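Local coordinates for protein type 6 secretion amidase effector 2 (Salmonella typhi, PDB 6WIN) that probably acts as an antibacterial toxin of the type 6 secretion system, an amidase that hydrolyses amide bonds in the peptidoglycan of target cells, at residues A44-K49 / L78-G83; I85-Q90 / R103-L108. All coordinates share one frame; numbering follows the deposited sequence.

Contact 1: A44-K49 / L78-G83; sequences AVFGNK and LGQDTG
Gln80 holds CG between its backbone N and carbonyl carbon (chi1 70°) and runs extended beyond it, while Phe46 has CG anti to its backbone N (chi1 -173°). The extended chain carries the Gln80 amide to the type II turn spanning Val45 to Asn48, where a twist at the last torsion sets the amide plane. Its OE1 accepts from the backbone N of Gly47 at 2.8 Å, with that N-H lying in the carbonyl plane on a lone pair. On the other branch, NE2 makes a weak bond of 3.3 Å to Val45 O, the same oxygen that closes the turn through Asn48 N. In Gly47, with phi at 92°, a CB would press against Phe46 O, and glycine avoids this. The Phe46 ring runs at a slant to the Gln80 side chain and continues to main-chain oxygens: CE1 comes within 3.5 Å of Asp81 O, and Thr82 O faces the ring edge, 3.7 Å from CZ. The Asn48 amide ties the turn to its flanks, ND2 to Ala44 O and OD1 to Asn50 N. One primary amide thus supplies both acceptor and donor to the main chain of a surface turn, and the Gly47 N-H fixes which end is the oxygen.

Contact 2: I85-Q90 / R103-L108; sequences IWVMDQ and RYIRKL
Arg103 reaches past Val87 to Asp89 on the neighbouring strand. From CB the chain turns to CG, set between the backbone N and carbonyl carbon (chi1 71°) and packed 4.0 Å from Val87 CG2. It then runs extended through CD, which passes 3.6 Å from Asp89 OD2. NE makes the decisive contact, a salt bridge of 2.7 Å to the syn lone pair of Asp89 OD2 that is almost straight at the hydrogen (176°). Carboxylate and guanidinium are nearly coplanar, 14° apart. Beyond, NH1 and NH2 bind Asn124 OD1 and Ser123 O, and Ile105 CD1 sits 3.6 Å above one face of the Arg103 guanidinium, toward its rim. Backbone bonds pair Ile85 with Ile105 and Val87 with Arg103, making the antiparallel ladder of a beta hairpin. On the other face, at the non-hydrogen-bonded pair Trp86-Tyr104, Tyr104 CB makes a CH-pi contact 3.8 Å from the centroid of the Trp86 six-membered ring, and Tyr104 CD1 lies 3.4 Å from Trp86 NE1. The buried Asp89 carboxylate bonds to Arg103 NE and His73 NE2 through OD2 and to Lys97 NZ through OD1; these partners fix its orientation, consistent with a carboxylate that positions His73.

Overall arrangement
Contacts 1 and 2 have centres 10 Å apart on one antiparallel sheet, in which strand 74-81 lies beside strand 84-89. Leu78 N probably bonds to Trp86 O at 2.8 Å, and Leu78 and Gly79 together face Trp86 in a classic beta bulge. A second junction brings Tyr104 OH of contact 2 to 2.5 Å from Asp81 OD1, a probable hydrogen bond; the same oxygen accepts from Gly83 N in an Asx turn. Ile85 also meets Val45, Phe46 and Gln80 of contact 1. The Asp89-His73 pair lies by the start of strand 74-81, whereas contact 1 engages its far end; the pair is consistent with the histidine and acidic residue of a papain-like cysteine amidase, whose nucleophile would lie outside both contacts.

Contact 1: A44-K49 / L78-G83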
loop_
_atom_site.group_PDB
_atom_site.type_symbol
_atom_site.label_atom_id
_atom_site.label_comp_id
_atom_site.label_asym_id
_atom_site.label_seq_id
_atom_site.Cartn_x
_atom_site.Cartn_y
_atom_site.Cartn_z
ATOM N N ALA A 44 4.057 -4.071 10.094
ATOM C CA ALA A 44 4.582 -2.837 9.515
ATOM C C ALA A 44 5.533 -3.155 8.370
ATOM O O ALA A 44 6.246 -4.159 8.388
ATOM C CB ALA A 44 5.314 -1.992 10.571
ATOM N N VAL A 45 5.540 -2.289 7.362
ATOM C CA VAL A 45 6.440 -2.455 6.223
ATOM C C VAL A 45 7.817 -1.858 6.508
ATOM O O VAL A 45 8.842 -2.526 6.352
ATOM C CB VAL A 45 5.809 -1.826 4.965
ATOM C CG1 VAL A 45 6.825 -1.781 3.817
ATOM C CG2 VAL A 45 4.526 -2.566 4.575
ATOM N N PHE A 46 7.874 -0.592 6.921
ATOM C CA PHE A 46 9.162 0.067 7.127
ATOM C C PHE A 46 9.882 -0.553 8.322
ATOM O O PHE A 46 9.339 -0.594 9.428
ATOM C CB PHE A 46 8.974 1.565 7.342
ATOM C CG PHE A 46 10.272 2.326 7.392
ATOM C CD1 PHE A 46 10.982 2.577 6.224
ATOM C CD2 PHE A 46 10.798 2.754 8.597
ATOM C CE1 PHE A 46 12.181 3.261 6.252
ATOM C CE2 PHE A 46 12.006 3.449 8.639
ATOM C CZ PHE A 46 12.696 3.699 7.463
ATOM N N GLY A 47 11.114 -1.017 8.108
ATOM C CA GLY A 47 11.859 -1.706 9.136
ATOM C C GLY A 47 11.693 -3.211 9.145
ATOM O O GLY A 47 12.525 -3.906 9.736
ATOM N N ASN A 48 10.647 -3.734 8.502
ATOM C CA ASN A 48 10.377 -5.172 8.467
ATOM C C ASN A 48 11.436 -5.871 7.623
ATOM O O ASN A 48 11.497 -5.675 6.406
ATOM C CB ASN A 48 8.981 -5.415 7.904
ATOM C CG ASN A 48 8.517 -6.864 8.045
ATOM O OD1 ASN A 48 9.320 -7.785 8.164
ATOM N ND2 ASN A 48 7.205 -7.063 8.023
ATOM N N LYS A 49 12.258 -6.702 8.259
ATOM C CA LYS A 49 13.309 -7.419 7.564
ATOM C C LYS A 49 12.880 -8.668 6.830
ATOM O O LYS A 49 13.725 -9.340 6.233
ATOM N N LEU A 78 8.239 -3.080 -3.127
ATOM C CA LEU A 78 9.396 -3.453 -3.943
ATOM C C LEU A 78 10.693 -3.583 -3.157
ATOM O O LEU A 78 11.480 -4.484 -3.436
ATOM C CB LEU A 78 9.616 -2.447 -5.088
ATOM C CG LEU A 78 8.543 -2.297 -6.167
ATOM C CD1 LEU A 78 8.979 -1.251 -7.201
ATOM C CD2 LEU A 78 8.203 -3.630 -6.837
ATOM N N GLY A 79 10.949 -2.703 -2.195
ATOM C CA GLY A 79 12.191 -2.736 -1.440
ATOM C C GLY A 79 12.219 -1.581 -0.461
ATOM O O GLY A 79 11.297 -0.761 -0.410
ATOM N N GLN A 80 13.293 -1.518 0.328
ATOM C CA GLN A 80 13.401 -0.439 1.305
ATOM C C GLN A 80 14.858 -0.185 1.674
ATOM O O GLN A 80 15.736 -1.032 1.481
ATOM C CB GLN A 80 12.575 -0.734 2.569
ATOM C CG GLN A 80 13.115 -1.852 3.458
ATOM C CD GLN A 80 12.230 -2.103 4.672
ATOM O OE1 GLN A 80 12.063 -1.225 5.526
ATOM N NE2 GLN A 80 11.642 -3.300 4.744
ATOM N N ASP A 81 15.093 1.010 2.207
ATOM C CA ASP A 81 16.396 1.423 2.707
ATOM C C ASP A 81 16.170 2.266 3.965
ATOM O O ASP A 81 15.048 2.369 4.468
ATOM C CB ASP A 81 17.176 2.175 1.615
ATOM C CG ASP A 81 16.385 3.311 1.014
ATOM O OD1 ASP A 81 16.073 4.280 1.736
ATOM O OD2 ASP A 81 16.070 3.240 -0.190
ATOM N N THR A 82 17.238 2.909 4.458
ATOM C CA THR A 82 17.129 3.667 5.703
ATOM C C THR A 82 16.263 4.914 5.552
ATOM O O THR A 82 15.822 5.470 6.562
ATOM C CB THR A 82 18.521 4.056 6.231
ATOM O OG1 THR A 82 19.175 4.918 5.294
ATOM C CG2 THR A 82 19.387 2.830 6.446
ATOM N N GLY A 83 15.983 5.350 4.325
ATOM C CA GLY A 83 15.194 6.551 4.130
ATOM C C GLY A 83 13.761 6.371 3.655
ATOM O O GLY A 83 13.013 7.349 3.593
#

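Contact 2: I85-Q90 / R103-L108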
loop_
_atom_site.group_PDB
_atom_site.type_symbol
_atom_site.label_atom_id
_atom_site.label_comp_id
_atom_site.label_asym_id
_atom_site.label_seq_id
_atom_site.Cartn_x
_atom_site.Cartn_y
_atom_site.Cartn_z
ATOM N N ILE A 85 10.682 3.518 1.453
ATOM C CA ILE A 85 10.335 2.298 0.728
ATOM C C ILE A 85 10.065 2.624 -0.737
ATOM O O ILE A 85 9.577 3.705 -1.084
ATOM C CB ILE A 85 9.110 1.581 1.340
ATOM C CG1 ILE A 85 7.890 2.508 1.332
ATOM C CG2 ILE A 85 9.396 1.111 2.749
ATOM C CD1 ILE A 85 6.591 1.824 1.764
ATOM N N TRP A 86 10.380 1.670 -1.598
ATOM C CA TRP A 86 9.998 1.716 -3.003
ATOM C C TRP A 86 8.758 0.845 -3.203
ATOM O O TRP A 86 8.748 -0.311 -2.779
ATOM C CB TRP A 86 11.144 1.218 -3.881
ATOM C CG TRP A 86 12.215 2.233 -4.119
ATOM C CD1 TRP A 86 13.406 2.346 -3.456
ATOM C CD2 TRP A 86 12.199 3.272 -5.097
ATOM N NE1 TRP A 86 14.133 3.393 -3.968
ATOM C CE2 TRP A 86 13.413 3.982 -4.974
ATOM C CE3 TRP A 86 11.278 3.671 -6.074
ATOM C CZ2 TRP A 86 13.726 5.072 -5.784
ATOM C CZ3 TRP A 86 11.595 4.759 -6.882
ATOM C CH2 TRP A 86 12.807 5.442 -6.730
ATOM N N VAL A 87 7.710 1.410 -3.817
ATOM C CA VAL A 87 6.484 0.673 -4.107
ATOM C C VAL A 87 6.176 0.752 -5.601
ATOM O O VAL A 87 6.704 1.594 -6.327
ATOM C CB VAL A 87 5.271 1.188 -3.296
ATOM C CG1 VAL A 87 5.597 1.262 -1.799
ATOM C CG2 VAL A 87 4.800 2.542 -3.829
HETATM N N MSE A 88 5.304 -0.146 -6.048
HETATM C CA MSE A 88 4.703 -0.112 -7.382
HETATM C C MSE A 88 3.206 0.203 -7.263
HETATM O O MSE A 88 2.468 -0.518 -6.560
HETATM C CB MSE A 88 4.939 -1.458 -8.084
HETATM C CG MSE A 88 4.474 -1.552 -9.537
HETATM SE SE MSE A 88 5.679 -0.566 -10.712
HETATM C CE MSE A 88 7.318 -1.777 -10.691
ATOM N N ASP A 89 2.741 1.281 -7.899
ATOM C CA ASP A 89 1.359 1.694 -7.689
ATOM C C ASP A 89 0.803 2.417 -8.911
ATOM O O ASP A 89 1.436 2.500 -9.969
ATOM C CB ASP A 89 1.220 2.548 -6.413
ATOM C CG ASP A 89 2.076 3.823 -6.422
ATOM O OD1 ASP A 89 2.722 4.143 -7.439
ATOM O OD2 ASP A 89 2.084 4.517 -5.377
ATOM N N GLN A 90 -0.423 2.908 -8.758
ATOM C CA GLN A 90 -1.072 3.758 -9.740
ATOM C C GLN A 90 -2.080 4.619 -8.993
ATOM O O GLN A 90 -2.410 4.351 -7.836
ATOM C CB GLN A 90 -1.776 2.936 -10.835
ATOM C CG GLN A 90 -3.185 2.491 -10.430
ATOM C CD GLN A 90 -3.907 1.681 -11.497
ATOM O OE1 GLN A 90 -3.344 1.356 -12.544
ATOM N NE2 GLN A 90 -5.168 1.346 -11.230
ATOM N N ARG A 103 7.706 4.366 -7.205
ATOM C CA ARG A 103 7.999 5.626 -6.542
ATOM C C ARG A 103 8.529 5.354 -5.138
ATOM O O ARG A 103 8.311 4.287 -4.555
ATOM C CB ARG A 103 6.773 6.551 -6.496
ATOM C CG ARG A 103 5.661 6.100 -5.544
ATOM C CD ARG A 103 4.560 7.154 -5.475
ATOM N NE ARG A 103 3.459 6.743 -4.608
ATOM C CZ ARG A 103 3.119 7.351 -3.476
ATOM N NH1 ARG A 103 3.796 8.413 -3.058
ATOM N NH2 ARG A 103 2.090 6.896 -2.764
ATOM N N TYR A 104 9.240 6.350 -4.609
ATOM C CA TYR A 104 9.915 6.279 -3.322
ATOM C C TYR A 104 9.044 6.975 -2.292
ATOM O O TYR A 104 8.710 8.155 -2.458
ATOM C CB TYR A 104 11.274 6.966 -3.402
ATOM C CG TYR A 104 12.221 6.793 -2.226
ATOM C CD1 TYR A 104 12.646 5.538 -1.837
ATOM C CD2 TYR A 104 12.757 7.899 -1.575
ATOM C CE1 TYR A 104 13.536 5.375 -0.800
ATOM C CE2 TYR A 104 13.663 7.751 -0.535
ATOM C CZ TYR A 104 14.047 6.486 -0.161
ATOM O OH TYR A 104 14.938 6.308 0.853
ATOM N N ILE A 105 8.675 6.243 -1.243
ATOM C CA ILE A 105 7.893 6.765 -0.133
ATOM C C ILE A 105 8.829 6.862 1.064
ATOM O O ILE A 105 9.352 5.843 1.531
ATOM C CB ILE A 105 6.677 5.874 0.164
ATOM C CG1 ILE A 105 5.850 5.671 -1.112
ATOM C CG2 ILE A 105 5.836 6.456 1.297
ATOM C CD1 ILE A 105 4.494 4.989 -0.877
ATOM N N ARG A 106 9.065 8.083 1.536
ATOM C CA ARG A 106 10.045 8.328 2.581
ATOM C C ARG A 106 9.479 8.120 3.982
ATOM O O ARG A 106 8.293 8.332 4.244
ATOM C CB ARG A 106 10.586 9.748 2.484
ATOM C CG ARG A 106 10.935 10.165 1.080
ATOM C CD ARG A 106 12.127 11.060 1.093
ATOM N NE ARG A 106 12.075 12.071 2.158
ATOM C CZ ARG A 106 11.155 13.028 2.247
ATOM N NH1 ARG A 106 11.203 13.896 3.253
ATOM N NH2 ARG A 106 10.193 13.123 1.331
ATOM N N LYS A 107 10.361 7.707 4.883
ATOM C CA LYS A 107 10.134 7.898 6.305
ATOM C C LYS A 107 10.337 9.375 6.616
ATOM O O LYS A 107 11.415 9.929 6.373
ATOM C CB LYS A 107 11.079 7.023 7.121
ATOM C CG LYS A 107 10.744 6.980 8.618
ATOM C CD LYS A 107 11.820 7.667 9.433
ATOM C CE LYS A 107 11.494 7.629 10.932
ATOM N NZ LYS A 107 10.335 8.526 11.272
ATOM N N LEU A 108 9.283 10.026 7.080
ATOM C CA LEU A 108 9.297 11.455 7.331
ATOM C C LEU A 108 9.854 11.744 8.723
ATOM O O LEU A 108 9.800 10.905 9.624
ATOM C CB LEU A 108 7.879 12.016 7.196
ATOM C CG LEU A 108 7.188 11.613 5.894
ATOM C CD1 LEU A 108 5.784 12.188 5.821
ATOM C CD2 LEU A 108 8.032 12.075 4.714
#